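Side-chain contacts in plasmid pRiA4b Orf3-like domain-containing protein (Methanosarcina mazei, PDB 2I1S), which is of unknown function and belongs to the plasmid pRiA4b ORF-3-like family, folding around a mixed beta sheet with a helical region near its C-terminal end: residues I22-Q27 against Q42-W47; E151-V156 against L170-D175. All blocks are in the same frame, centred on the assembly; numbering follows the deposited sequence.

The centre of interaction 1 (22-27 against 42-47) lies about 5 Å from the centre of the chain, and the contact joins strand 22-29 of the mixed sheet to the end of helix 34-44; all four residues that touch are buried. Interaction 2 (151-156 against 170-175) is a surface contact between helices 146-157 and 165-172, its centre about 21 Å from that of interaction 1. The two share no helix or strand and do not touch. Their chemistry differs with their place: in the core a charged arginine satisfies a helix-end carbonyl and apolar branches fill in beside it, whereas near the surface the contact rests on a methionine, a tryptophan and a leucine.

Interaction 1 (I22-Q27 against Q42-W47); sequences IWRRIQ and QAVMDW
The carbonyl oxygen of Val44, in the last turn of helix 34-44, is gripped twice: Arg24 NE reaches it at 2.9 Å with a nearly straight bond (171°), and a water donates to it. That same water accepts from Arg24 NH1 at 2.8 Å, closing a small ring around the guanidinium edge. NE approaches from above the carbonyl plane, while the oxygen stays close to the plane of the guanidinium. A bend at chi2 (-77°) turns the arginine back along its own strand, and Arg24 NH2 donates to Trp23 O at 3.0 Å. NH2 also bonds Arg137 O, and Phe181 makes a cation-pi contact.

Arginine suits this place because it joins an apolar stem to a guanidinium that reaches the carbonyls: Arg24 CG packs on Val44 CB at 3.7 Å, and Met45 adds its CE, with SD over the rim of one guanidinium face. Ile26 CG2 presses on Val44 CG1 at 3.3 Å, tighter than usual contact. The helix ends in a Schellman motif, Asp46 having positive phi. The last carbonyls of a helix lack its regular backbone donors; here Arg24 supplies a hydrogen bond, and its charge would probably offset the partial negative charge of the helix end.

Interaction 2 (E151-V156 against L170-D175); sequences EEMLEV and LWLGDD
Met153 SD rests over one face of the Trp171 indole, nearest CE3 at 3.7 Å and displaced toward the rim of the ring system. Met153 SD is 4.1 Å from the centroid of the Trp171 six-membered ring and 26° off its normal, a Met-aromatic contact. The terminal methyl lies over the same ring, Met153 CE being 4.2 Å from that Trp171 centroid, and adds a CH-pi contact. The two side chains cross at about a right angle. The broad indole, itself exposed, gives sulfur and methyl a flat face to lie on.

Leu172 meets the methionine from beside the indole, its forked end filling in there. Leu172 CD2 touches Met153 CE at 3.6 Å, Leu172 CG lies 4.0 Å from Met153 SD, and CD1 reaches back to Met153 CB. Methionine suits this place because its unbranched, flexible chain can fit both indole and leucine; here it runs extended through chi2 and turns only at chi3 (-51°), which brings the methyl in over the ring and against the leucine. An alanine in place of Leu172 would take away the CD2 contact and would probably open a gap beside the indole, leaving the thioether looser.

Met153 projects from helix 146-157, while Trp171 and Leu172 are the last two residues of helix 165-172; Gly173 follows, with positive phi. At its phi and psi together a side chain would be jammed against the carbonyl oxygen of Leu172, which calls for glycine. Thr168 also packs on Met153, and Ser144 touches both Met153 and Trp171. With sulfur polarisability, CH-pi attraction and apolar packing as its means, the contact joins the helices probably mainly through dispersion rather than directed polar bonds.

Interaction 1 (I22-Q27 against Q42-W47)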
loop_
_atom_site.group_PDB
_atom_site.type_symbol
_atom_site.label_atom_id
_atom_site.label_comp_id
_atom_site.label_asym_id
_atom_site.label_seq_id
_atom_site.Cartn_x
_atom_site.Cartn_y
_atom_site.Cartn_z
ATOM N N ILE A 22 6.407 3.340 7.707
ATOM C CA ILE A 22 5.173 2.584 7.851
ATOM C C ILE A 22 5.214 1.537 6.730
ATOM O O ILE A 22 5.356 1.907 5.560
ATOM C CB ILE A 22 3.917 3.486 7.677
ATOM C CG1 ILE A 22 3.897 4.701 8.647
ATOM C CG2 ILE A 22 2.649 2.667 7.757
ATOM C CD1 ILE A 22 2.832 5.738 8.275
ATOM N N TRP A 23 5.149 0.247 7.083
ATOM C CA TRP A 23 5.240 -0.827 6.074
ATOM C C TRP A 23 4.440 -2.042 6.476
ATOM O O TRP A 23 4.093 -2.205 7.651
ATOM C CB TRP A 23 6.692 -1.242 5.767
ATOM C CG TRP A 23 7.442 -1.822 6.983
ATOM C CD1 TRP A 23 8.177 -1.113 7.886
ATOM C CD2 TRP A 23 7.455 -3.185 7.436
ATOM N NE1 TRP A 23 8.663 -1.932 8.843
ATOM C CE2 TRP A 23 8.228 -3.214 8.617
ATOM C CE3 TRP A 23 6.854 -4.385 6.981
ATOM C CZ2 TRP A 23 8.460 -4.402 9.355
ATOM C CZ3 TRP A 23 7.092 -5.563 7.698
ATOM C CH2 TRP A 23 7.928 -5.566 8.872
ATOM N N ARG A 24 4.150 -2.870 5.466
ATOM C CA ARG A 24 3.474 -4.179 5.592
ATOM C C ARG A 24 4.144 -5.183 4.679
ATOM O O ARG A 24 4.645 -4.838 3.590
ATOM C CB ARG A 24 2.005 -4.099 5.171
ATOM C CG ARG A 24 1.326 -2.854 5.601
ATOM C CD ARG A 24 1.026 -2.981 7.045
ATOM N NE ARG A 24 0.077 -1.988 7.574
ATOM C CZ ARG A 24 0.421 -1.044 8.429
ATOM N NH1 ARG A 24 -0.497 -0.285 8.938
ATOM N NH2 ARG A 24 1.689 -0.868 8.776
ATOM N N ARG A 25 4.185 -6.427 5.105
ATOM C CA ARG A 25 4.659 -7.478 4.197
ATOM C C ARG A 25 3.475 -8.393 3.905
ATOM O O ARG A 25 2.771 -8.794 4.811
ATOM C CB ARG A 25 5.903 -8.221 4.775
ATOM C CG ARG A 25 7.181 -7.863 4.047
ATOM C CD ARG A 25 8.448 -8.558 4.587
ATOM N NE ARG A 25 9.037 -7.605 5.496
ATOM C CZ ARG A 25 10.121 -6.872 5.303
ATOM N NH1 ARG A 25 10.891 -7.021 4.253
ATOM N NH2 ARG A 25 10.446 -5.998 6.225
ATOM N N ILE A 26 3.201 -8.638 2.638
ATOM C CA ILE A 26 2.089 -9.510 2.253
ATOM C C ILE A 26 2.556 -10.537 1.229
ATOM O O ILE A 26 3.524 -10.285 0.493
ATOM C CB ILE A 26 0.860 -8.720 1.671
ATOM C CG1 ILE A 26 1.196 -8.070 0.310
ATOM C CG2 ILE A 26 0.263 -7.752 2.725
ATOM C CD1 ILE A 26 -0.023 -7.413 -0.447
ATOM N N GLN A 27 1.874 -11.684 1.164
ATOM C CA GLN A 27 2.127 -12.626 0.060
ATOM C C GLN A 27 0.886 -12.746 -0.838
ATOM O O GLN A 27 -0.237 -12.957 -0.356
ATOM C CB GLN A 27 2.571 -13.973 0.590
ATOM C CG GLN A 27 3.808 -13.917 1.499
ATOM C CD GLN A 27 4.110 -15.258 2.122
ATOM O OE1 GLN A 27 3.658 -16.283 1.611
ATOM N NE2 GLN A 27 4.883 -15.273 3.221
ATOM N N GLN A 42 -5.213 -1.570 -0.282
ATOM C CA GLN A 42 -6.274 -0.891 0.470
ATOM C C GLN A 42 -6.518 -1.566 1.818
ATOM O O GLN A 42 -6.789 -0.888 2.826
ATOM C CB GLN A 42 -7.611 -0.840 -0.323
ATOM C CG GLN A 42 -7.639 0.066 -1.538
ATOM C CD GLN A 42 -7.447 1.518 -1.195
ATOM O OE1 GLN A 42 -8.268 2.110 -0.535
ATOM N NE2 GLN A 42 -6.368 2.114 -1.688
ATOM N N ALA A 43 -6.441 -2.898 1.810
ATOM C CA ALA A 43 -6.695 -3.755 2.962
ATOM C C ALA A 43 -5.647 -3.597 4.044
ATOM O O ALA A 43 -6.003 -3.355 5.197
ATOM C CB ALA A 43 -6.801 -5.210 2.533
ATOM N N VAL A 44 -4.366 -3.665 3.666
ATOM C CA VAL A 44 -3.250 -3.586 4.640
ATOM C C VAL A 44 -3.082 -2.214 5.250
ATOM O O VAL A 44 -2.628 -2.103 6.408
ATOM C CB VAL A 44 -1.851 -4.145 4.129
ATOM C CG1 VAL A 44 -1.959 -5.567 3.798
ATOM C CG2 VAL A 44 -1.290 -3.331 2.946
ATOM N N MET A 45 -3.496 -1.198 4.488
ATOM C CA MET A 45 -3.470 0.214 4.909
ATOM C C MET A 45 -4.741 0.700 5.556
ATOM O O MET A 45 -4.842 1.871 5.944
ATOM C CB MET A 45 -3.129 1.117 3.724
ATOM C CG MET A 45 -1.666 0.946 3.206
ATOM S SD MET A 45 -0.309 0.839 4.396
ATOM C CE MET A 45 0.957 0.352 3.251
ATOM N N ASP A 46 -5.736 -0.174 5.665
ATOM C CA ASP A 46 -7.029 0.204 6.225
ATOM C C ASP A 46 -7.622 1.479 5.550
ATOM O O ASP A 46 -8.207 2.387 6.183
ATOM C CB ASP A 46 -6.901 0.289 7.755
ATOM C CG ASP A 46 -8.246 0.366 8.454
ATOM O OD1 ASP A 46 -9.288 0.119 7.786
ATOM O OD2 ASP A 46 -8.249 0.665 9.683
ATOM N N TRP A 47 -7.451 1.529 4.229
ATOM C CA TRP A 47 -8.025 2.582 3.418
ATOM C C TRP A 47 -9.437 2.186 2.938
ATOM O O TRP A 47 -9.871 1.050 3.103
ATOM C CB TRP A 47 -7.073 2.924 2.264
ATOM C CG TRP A 47 -5.861 3.733 2.677
ATOM C CD1 TRP A 47 -5.755 4.575 3.763
ATOM C CD2 TRP A 47 -4.592 3.817 1.991
ATOM N NE1 TRP A 47 -4.512 5.147 3.799
ATOM C CE2 TRP A 47 -3.778 4.705 2.727
ATOM C CE3 TRP A 47 -4.070 3.229 0.826
ATOM C CZ2 TRP A 47 -2.458 5.007 2.348
ATOM C CZ3 TRP A 47 -2.736 3.530 0.453
ATOM C CH2 TRP A 47 -1.969 4.426 1.198
HETATM O O HOH W 1 -3.191 -0.914 8.760
#

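Interaction 2 (E151-V156 against L170-D175)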
loop_
_atom_site.group_PDB
_atom_site.type_symbol
_atom_site.label_atom_id
_atom_site.label_comp_id
_atom_site.label_asym_id
_atom_site.label_seq_id
_atom_site.Cartn_x
_atom_site.Cartn_y
_atom_site.Cartn_z
ATOM N N GLU A 151 2.300 14.058 9.365
ATOM C CA GLU A 151 3.400 14.356 10.283
ATOM C C GLU A 151 3.112 15.581 11.174
ATOM O O GLU A 151 3.471 15.570 12.346
ATOM C CB GLU A 151 4.738 14.485 9.552
ATOM C CG GLU A 151 5.311 13.150 9.074
ATOM C CD GLU A 151 6.156 12.380 10.120
ATOM O OE1 GLU A 151 5.873 12.470 11.344
ATOM O OE2 GLU A 151 7.128 11.672 9.702
ATOM N N GLU A 152 2.475 16.620 10.636
ATOM C CA GLU A 152 2.084 17.780 11.451
ATOM C C GLU A 152 1.161 17.383 12.610
ATOM O O GLU A 152 1.400 17.769 13.743
ATOM C CB GLU A 152 1.392 18.861 10.619
ATOM C CG GLU A 152 2.295 19.637 9.681
ATOM C CD GLU A 152 1.491 20.546 8.725
ATOM O OE1 GLU A 152 0.244 20.671 8.929
ATOM O OE2 GLU A 152 2.102 21.129 7.777
ATOM N N MET A 153 0.105 16.625 12.331
ATOM C CA MET A 153 -0.719 16.027 13.393
ATOM C C MET A 153 0.107 15.255 14.459
ATOM O O MET A 153 -0.089 15.470 15.637
ATOM C CB MET A 153 -1.778 15.119 12.786
ATOM C CG MET A 153 -2.949 15.919 12.165
ATOM S SD MET A 153 -4.418 15.021 11.651
ATOM C CE MET A 153 -3.762 13.746 10.662
ATOM N N LEU A 154 1.036 14.386 14.044
ATOM C CA LEU A 154 1.870 13.623 14.991
ATOM C C LEU A 154 2.761 14.493 15.848
ATOM O O LEU A 154 3.028 14.141 16.988
ATOM C CB LEU A 154 2.721 12.550 14.292
ATOM C CG LEU A 154 1.980 11.439 13.538
ATOM C CD1 LEU A 154 2.960 10.392 13.097
ATOM C CD2 LEU A 154 0.866 10.834 14.406
ATOM N N GLU A 155 3.223 15.616 15.288
ATOM C CA GLU A 155 4.042 16.604 16.007
ATOM C C GLU A 155 3.216 17.287 17.098
ATOM O O GLU A 155 3.655 17.365 18.256
ATOM C CB GLU A 155 4.654 17.644 15.047
ATOM C CG GLU A 155 5.845 17.150 14.261
ATOM C CD GLU A 155 7.035 16.765 15.158
ATOM O OE1 GLU A 155 7.674 17.660 15.771
ATOM O OE2 GLU A 155 7.348 15.558 15.239
ATOM N N VAL A 156 2.040 17.778 16.717
ATOM C CA VAL A 156 1.006 18.216 17.668
ATOM C C VAL A 156 0.774 17.210 18.805
ATOM O O VAL A 156 0.710 17.599 19.973
ATOM C CB VAL A 156 -0.357 18.507 16.960
ATOM C CG1 VAL A 156 -1.491 18.576 17.964
ATOM C CG2 VAL A 156 -0.296 19.792 16.141
ATOM N N LEU A 170 -9.372 15.033 18.375
ATOM C CA LEU A 170 -10.727 14.889 17.866
ATOM C C LEU A 170 -10.697 14.347 16.430
ATOM O O LEU A 170 -11.467 13.446 16.076
ATOM C CB LEU A 170 -11.511 16.210 17.972
ATOM C CG LEU A 170 -13.042 16.141 17.770
ATOM C CD1 LEU A 170 -13.790 15.370 18.871
ATOM C CD2 LEU A 170 -13.664 17.537 17.603
ATOM N N TRP A 171 -9.746 14.874 15.653
ATOM C CA TRP A 171 -9.551 14.554 14.241
ATOM C C TRP A 171 -9.181 13.061 14.073
ATOM O O TRP A 171 -9.805 12.353 13.280
ATOM C CB TRP A 171 -8.456 15.471 13.621
ATOM C CG TRP A 171 -8.526 15.597 12.127
ATOM C CD1 TRP A 171 -8.904 16.707 11.418
ATOM C CD2 TRP A 171 -8.190 14.591 11.138
ATOM N NE1 TRP A 171 -8.834 16.461 10.065
ATOM C CE2 TRP A 171 -8.401 15.175 9.862
ATOM C CE3 TRP A 171 -7.697 13.275 11.205
ATOM C CZ2 TRP A 171 -8.175 14.463 8.654
ATOM C CZ3 TRP A 171 -7.483 12.562 10.004
ATOM C CH2 TRP A 171 -7.734 13.158 8.750
ATOM N N LEU A 172 -8.184 12.610 14.839
ATOM C CA LEU A 172 -7.640 11.257 14.730
ATOM C C LEU A 172 -8.377 10.261 15.602
ATOM O O LEU A 172 -8.281 9.065 15.370
ATOM C CB LEU A 172 -6.125 11.254 15.062
ATOM C CG LEU A 172 -5.143 11.913 14.074
ATOM C CD1 LEU A 172 -3.788 12.114 14.717
ATOM C CD2 LEU A 172 -5.002 11.074 12.814
ATOM N N GLY A 173 -9.113 10.764 16.591
ATOM C CA GLY A 173 -9.861 9.917 17.525
ATOM C C GLY A 173 -9.110 9.611 18.814
ATOM O O GLY A 173 -7.863 9.580 18.848
ATOM N N ASP A 174 -9.872 9.343 19.869
ATOM C CA ASP A 174 -9.322 9.069 21.203
ATOM C C ASP A 174 -8.296 7.969 21.216
ATOM O O ASP A 174 -7.251 8.105 21.840
ATOM C CB ASP A 174 -10.442 8.659 22.178
ATOM C CG ASP A 174 -10.901 9.798 23.037
ATOM O OD1 ASP A 174 -10.154 10.806 23.121
ATOM O OD2 ASP A 174 -12.007 9.688 23.623
ATOM N N ASP A 175 -8.647 6.871 20.554
ATOM C CA ASP A 175 -7.916 5.612 20.619
ATOM C C ASP A 175 -6.756 5.522 19.632
ATOM O O ASP A 175 -6.046 4.524 19.601
ATOM C CB ASP A 175 -8.879 4.426 20.418
ATOM C CG ASP A 175 -9.922 4.669 19.290
ATOM O OD1 ASP A 175 -10.382 3.666 18.667
ATOM O OD2 ASP A 175 -10.304 5.851 19.045
#